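Glycoside hydrolase family 31 (Trueperella pyogenes, PDB 5I0F) degrades cycloalternan, a cyclic glucose oligosaccharide, as a family 31 glycoside hydrolase that passes through a covalent intermediate with its substrate. Local coordinates at residues P98-Q103 with F124-S129; Q217-A222 with D657-P662. One frame throughout, in Å; residues are numbered along the deposited sequence.

How the contacts relate
The two contacts lie far apart on the periphery of one long chain and do not touch: their centres are 48 Å apart and their nearest atoms about 29 Å. Contact 1, its centre 36 Å from the centre of the chain, is local, tying a connecting loop of the N-terminal antiparallel sheet to the end of strand 118-126 and the residues just after it. Contact 2, 28 Å from the centre, is long in sequence and joins the mixed sheet containing strand 212-219 to a turn after helix 655-658. Both lack residues of the sugar pocket, which belongs mainly to the TIM barrel, in sequence between the two segments of contact 2. Each pairs a small apolar contact with a water bridge.

Contact 1: P98-Q103 with F124-S129; sequences PHLPDQ and FPLTPS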
loop_
_atom_site.group_PDB
_atom_site.type_symbol
_atom_site.label_atom_id
_atom_site.label_comp_id
_atom_site.label_asym_id
_atom_site.label_seq_id
_atom_site.Cartn_x
_atom_site.Cartn_y
_atom_site.Cartn_z
ATOM N N PRO A 98 14.900 2.579 34.334
ATOM C CA PRO A 98 15.105 3.934 33.767
ATOM C C PRO A 98 16.431 4.197 33.028
ATOM O O PRO A 98 16.474 5.078 32.155
ATOM C CB PRO A 98 14.988 4.854 34.993
ATOM C CG PRO A 98 15.278 3.972 36.163
ATOM C CD PRO A 98 14.754 2.618 35.803
ATOM N N HIS A 99 17.489 3.466 33.380
ATOM C CA HIS A 99 18.815 3.630 32.761
ATOM C C HIS A 99 19.491 2.276 32.678
ATOM O O HIS A 99 20.119 1.828 33.632
ATOM C CB HIS A 99 19.680 4.603 33.574
ATOM C CG HIS A 99 19.273 6.037 33.426
ATOM N ND1 HIS A 99 19.325 6.702 32.218
ATOM C CD2 HIS A 99 18.805 6.932 34.329
ATOM C CE1 HIS A 99 18.910 7.945 32.383
ATOM N NE2 HIS A 99 18.586 8.111 33.654
ATOM N N LEU A 100 19.345 1.627 31.532
ATOM C CA LEU A 100 19.694 0.216 31.406
ATOM C C LEU A 100 21.200 0.005 31.501
ATOM O O LEU A 100 21.945 0.572 30.707
ATOM C CB LEU A 100 19.192 -0.324 30.067
ATOM C CG LEU A 100 19.336 -1.831 29.848
ATOM C CD1 LEU A 100 18.421 -2.615 30.781
ATOM C CD2 LEU A 100 19.041 -2.148 28.387
ATOM N N PRO A 101 21.660 -0.797 32.476
ATOM C CA PRO A 101 23.108 -1.057 32.537
ATOM C C PRO A 101 23.635 -1.721 31.262
ATOM O O PRO A 101 22.912 -2.510 30.636
ATOM C CB PRO A 101 23.241 -2.015 33.727
ATOM C CG PRO A 101 22.066 -1.720 34.591
ATOM C CD PRO A 101 20.955 -1.313 33.663
ATOM N N ASP A 102 24.876 -1.413 30.886
ATOM C CA ASP A 102 25.520 -2.055 29.737
ATOM C C ASP A 102 26.159 -3.382 30.167
ATOM O O ASP A 102 27.368 -3.567 30.066
ATOM C CB ASP A 102 26.561 -1.110 29.097
ATOM C CG ASP A 102 26.983 -1.550 27.685
ATOM O OD1 ASP A 102 26.533 -2.600 27.197
ATOM O OD2 ASP A 102 27.774 -0.833 27.045
ATOM N N GLN A 103 25.332 -4.299 30.653
ATOM C CA GLN A 103 25.773 -5.631 31.077
ATOM C C GLN A 103 24.736 -6.622 30.570
ATOM O O GLN A 103 23.532 -6.336 30.619
ATOM C CB GLN A 103 25.873 -5.723 32.606
ATOM C CG GLN A 103 26.729 -4.659 33.279
ATOM C CD GLN A 103 26.694 -4.735 34.802
ATOM O OE1 GLN A 103 26.112 -5.654 35.381
ATOM N NE2 GLN A 103 27.329 -3.761 35.464
ATOM N N PHE A 124 14.586 -15.449 29.507
ATOM C CA PHE A 124 14.838 -14.646 28.310
ATOM C C PHE A 124 16.179 -13.896 28.397
ATOM O O PHE A 124 16.535 -13.399 29.461
ATOM C CB PHE A 124 13.722 -13.607 28.143
ATOM C CG PHE A 124 12.353 -14.205 27.921
ATOM C CD1 PHE A 124 11.920 -14.530 26.641
ATOM C CD2 PHE A 124 11.488 -14.425 28.991
ATOM C CE1 PHE A 124 10.659 -15.081 26.432
ATOM C CE2 PHE A 124 10.223 -14.949 28.784
ATOM C CZ PHE A 124 9.807 -15.280 27.510
ATOM N N PRO A 125 16.900 -13.768 27.267
ATOM C CA PRO A 125 18.145 -13.018 27.278
ATOM C C PRO A 125 17.931 -11.502 27.214
ATOM O O PRO A 125 17.031 -11.030 26.523
ATOM C CB PRO A 125 18.838 -13.498 26.007
ATOM C CG PRO A 125 17.713 -13.754 25.067
ATOM C CD PRO A 125 16.593 -14.279 25.917
ATOM N N LEU A 126 18.784 -10.763 27.916
ATOM C CA LEU A 126 18.870 -9.321 27.796
ATOM C C LEU A 126 20.308 -8.971 27.392
ATOM O O LEU A 126 21.253 -9.198 28.170
ATOM C CB LEU A 126 18.500 -8.659 29.120
ATOM C CG LEU A 126 18.522 -7.128 29.185
ATOM C CD1 LEU A 126 17.639 -6.527 28.106
ATOM C CD2 LEU A 126 18.102 -6.646 30.562
ATOM N N THR A 127 20.479 -8.470 26.169
ATOM C CA THR A 127 21.799 -8.099 25.649
ATOM C C THR A 127 21.729 -6.672 25.127
ATOM O O THR A 127 21.432 -6.450 23.955
ATOM C CB THR A 127 22.273 -9.035 24.540
ATOM O OG1 THR A 127 21.303 -9.058 23.497
ATOM C CG2 THR A 127 22.456 -10.441 25.063
ATOM N N PRO A 128 21.982 -5.693 26.006
ATOM C CA PRO A 128 21.888 -4.299 25.617
ATOM C C PRO A 128 22.848 -3.926 24.486
ATOM O O PRO A 128 23.950 -4.486 24.375
ATOM C CB PRO A 128 22.247 -3.539 26.893
ATOM C CG PRO A 128 21.978 -4.488 27.995
ATOM C CD PRO A 128 22.291 -5.846 27.438
ATOM N N SER A 129 22.388 -2.995 23.659
ATOM C CA SER A 129 23.118 -2.489 22.532
ATOM C C SER A 129 23.630 -1.074 22.805
ATOM O O SER A 129 23.126 -0.376 23.688
ATOM C CB SER A 129 22.215 -2.461 21.287
ATOM O OG SER A 129 21.909 -3.775 20.841
HETATM O O HOH W 1 26.360 -3.000 24.334
#
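The loop that carries the chain from strand 91-97 to strand 105-113 of the N-terminal antiparallel sheet folds against the end of strand 118-126 and the residues just after it, and Pro128 is the residue it grips. Leu100, in the loop, reaches the ring of Pro128 with its CD2 methyl. Its CB points toward the other segment and CG lies anti to the backbone N (chi1 -173°); from there CD2 comes to 3.8 Å from Pro128 CG, with the two side chains crossing at about a right angle. The other branch serves Leu126: Leu100 CD1 meets Leu126 CD2 at 4.0 Å, the two leucines sliding past each other in opposite directions. Leu31 of strand 31-37 touches both leucines and extends this apolar cluster into the sheet.

Backbone oxygens of the loop approach the same ring. Asp102 is the centre of an inverse gamma turn, closed by a weak bond of 3.0 Å from Gln103 N to Pro101 O. The carbonyls flanking that centre both meet Pro128: Pro101 O stands 3.4 Å from Pro128 CG, and Gln103 O is equally close to Pro128 CD at 3.4 Å. Gln103 O is buried by this contact with no polar partner in the model; Pro128 CD and CG are its nearest neighbours across the contact.

Asp102 and Pro128 are also joined through solvent. One water donates to Asp102 OD1 at 2.9 Å and to Pro128 O at 2.8 Å, bridging an exposed carboxylate to the backbone just past the strand. On the strand, the backbone of Leu126 pairs with Ala105. Together these features describe a strand-connecting loop of an antiparallel beta domain, with an inverse gamma turn centred on Asp102, packed where a neighbouring strand ends.

Contact 2: Q217-A222 with D657-P662; sequences QVVNEA and DHADDP
Glu221 O and Asp660 O share one water, which donates to the first at 2.6 Å and to the second at 2.8 Å. The two carbonyl oxygens would be expected to repel each other, and the water gives both a donor. A similar meeting of acceptors occurs beside it, where Asn220 O comes 3.5 Å from Ala659 O, so the backbones approach through their carbonyls without a direct polar bond.

The apolar part is small: Val219 CG1, anti to the backbone N (chi1 -174°), touches Ala659 CB at 3.9 Å. Phe655 also packs on Val219, and Ala659 leans on Pro273 of helix 273-284. Nearer the surface, Glu221 lies across Pro662 at about a right angle, its chain extended beyond CG, and OE1 comes to 3.6 Å from Pro662 CB. The other carboxylate oxygen, OE2, is hydrogen-bonded to His174 NE2, which helps fix the carboxylate beside Pro662 CB.

Each backbone is shaped by its own turn. Asn220 OD1 accepts a weak bond of 2.9 Å from Ala222 N, as in an Asx turn, and a hydrogen bond from Arg224 N; in the other segment, Asp661 N bonds to His658 O in a type I beta turn. The contact thus joins the turn of a beta hairpin, strands 212-219 and 225-230, to the turn after helix 655-658 in the C-terminal family region.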
loop_
_atom_site.group_PDB
_atom_site.type_symbol
_atom_site.label_atom_id
_atom_site.label_comp_id
_atom_site.label_asym_id
_atom_site.label_seq_id
_atom_site.Cartn_x
_atom_site.Cartn_y
_atom_site.Cartn_z
ATOM N N GLN A 217 14.798 10.901 -5.033
ATOM C CA GLN A 217 15.611 11.789 -5.854
ATOM C C GLN A 217 15.687 13.141 -5.174
ATOM O O GLN A 217 14.789 13.524 -4.409
ATOM C CB GLN A 217 15.097 11.875 -7.297
ATOM C CG GLN A 217 13.702 12.403 -7.507
ATOM C CD GLN A 217 12.829 11.395 -8.266
ATOM O OE1 GLN A 217 12.965 11.207 -9.478
ATOM N NE2 GLN A 217 11.940 10.731 -7.542
ATOM N N VAL A 218 16.793 13.833 -5.422
ATOM C CA VAL A 218 17.084 15.097 -4.771
ATOM C C VAL A 218 17.373 16.070 -5.893
ATOM O O VAL A 218 18.296 15.853 -6.679
ATOM C CB VAL A 218 18.278 14.987 -3.819
ATOM C CG1 VAL A 218 18.501 16.317 -3.108
ATOM C CG2 VAL A 218 18.100 13.857 -2.799
ATOM N N VAL A 219 16.567 17.121 -5.986
ATOM C CA VAL A 219 16.541 17.973 -7.177
ATOM C C VAL A 219 16.817 19.405 -6.754
ATOM O O VAL A 219 16.167 19.905 -5.844
ATOM C CB VAL A 219 15.177 17.885 -7.900
ATOM C CG1 VAL A 219 15.210 18.661 -9.211
ATOM C CG2 VAL A 219 14.833 16.426 -8.162
ATOM N N ASN A 220 17.788 20.054 -7.401
ATOM C CA ASN A 220 18.112 21.461 -7.106
ATOM C C ASN A 220 17.333 22.390 -8.026
ATOM O O ASN A 220 16.605 21.932 -8.901
ATOM C CB ASN A 220 19.630 21.720 -7.098
ATOM C CG ASN A 220 20.266 21.796 -8.485
ATOM O OD1 ASN A 220 19.608 21.977 -9.515
ATOM N ND2 ASN A 220 21.587 21.717 -8.501
ATOM N N GLU A 221 17.494 23.685 -7.827
ATOM C CA GLU A 221 16.701 24.674 -8.554
ATOM C C GLU A 221 17.391 25.183 -9.814
ATOM O O GLU A 221 16.867 26.071 -10.483
ATOM C CB GLU A 221 16.303 25.805 -7.597
ATOM C CG GLU A 221 15.293 25.298 -6.575
ATOM C CD GLU A 221 14.804 26.343 -5.592
ATOM O OE1 GLU A 221 15.309 27.465 -5.619
ATOM O OE2 GLU A 221 13.904 26.020 -4.780
ATOM N N ALA A 222 18.547 24.604 -10.122
ATOM C CA ALA A 222 19.229 24.728 -11.410
ATOM C C ALA A 222 18.865 23.617 -12.395
ATOM O O ALA A 222 19.324 23.642 -13.529
ATOM C CB ALA A 222 20.725 24.709 -11.189
ATOM N N ASP A 657 10.396 17.902 -16.268
ATOM C CA ASP A 657 10.570 18.682 -17.485
ATOM C C ASP A 657 10.898 20.151 -17.204
ATOM O O ASP A 657 11.313 20.839 -18.129
ATOM C CB ASP A 657 9.302 18.606 -18.360
ATOM C CG ASP A 657 8.890 17.172 -18.711
ATOM O OD1 ASP A 657 9.781 16.363 -19.042
ATOM O OD2 ASP A 657 7.665 16.858 -18.671
ATOM N N HIS A 658 10.709 20.636 -15.968
ATOM C CA HIS A 658 10.867 22.066 -15.640
ATOM C C HIS A 658 11.653 22.327 -14.347
ATOM O O HIS A 658 11.413 23.332 -13.678
ATOM C CB HIS A 658 9.486 22.752 -15.564
ATOM C CG HIS A 658 8.637 22.519 -16.774
ATOM N ND1 HIS A 658 7.617 21.593 -16.800
ATOM C CD2 HIS A 658 8.695 23.047 -18.017
ATOM C CE1 HIS A 658 7.066 21.578 -18.003
ATOM N NE2 HIS A 658 7.703 22.453 -18.758
ATOM N N ALA A 659 12.640 21.485 -14.034
ATOM C CA ALA A 659 13.409 21.626 -12.772
ATOM C C ALA A 659 14.280 22.879 -12.658
ATOM O O ALA A 659 14.698 23.230 -11.560
ATOM C CB ALA A 659 14.279 20.396 -12.524
ATOM N N ASP A 660 14.585 23.547 -13.764
ATOM C CA ASP A 660 15.340 24.806 -13.662
ATOM C C ASP A 660 14.461 26.034 -13.299
ATOM O O ASP A 660 14.956 27.148 -13.227
ATOM C CB ASP A 660 16.182 25.046 -14.926
ATOM C CG ASP A 660 15.347 25.221 -16.164
ATOM O OD1 ASP A 660 14.101 25.135 -16.081
ATOM O OD2 ASP A 660 15.945 25.430 -17.240
ATOM N N ASP A 661 13.171 25.825 -13.065
ATOM C CA ASP A 661 12.260 26.891 -12.681
ATOM C C ASP A 661 11.864 26.709 -11.214
ATOM O O ASP A 661 11.093 25.824 -10.910
ATOM C CB ASP A 661 11.033 26.819 -13.562
ATOM C CG ASP A 661 10.072 27.972 -13.343
ATOM O OD1 ASP A 661 10.118 28.663 -12.314
ATOM O OD2 ASP A 661 9.256 28.169 -14.239
ATOM N N PRO A 662 12.371 27.557 -10.310
ATOM C CA PRO A 662 12.093 27.348 -8.885
ATOM C C PRO A 662 10.630 27.520 -8.461
ATOM O O PRO A 662 10.243 26.988 -7.432
ATOM C CB PRO A 662 12.986 28.389 -8.177
ATOM C CG PRO A 662 13.665 29.180 -9.226
ATOM C CD PRO A 662 13.136 28.791 -10.565
HETATM O O HOH W 2 17.344 28.093 -12.031
#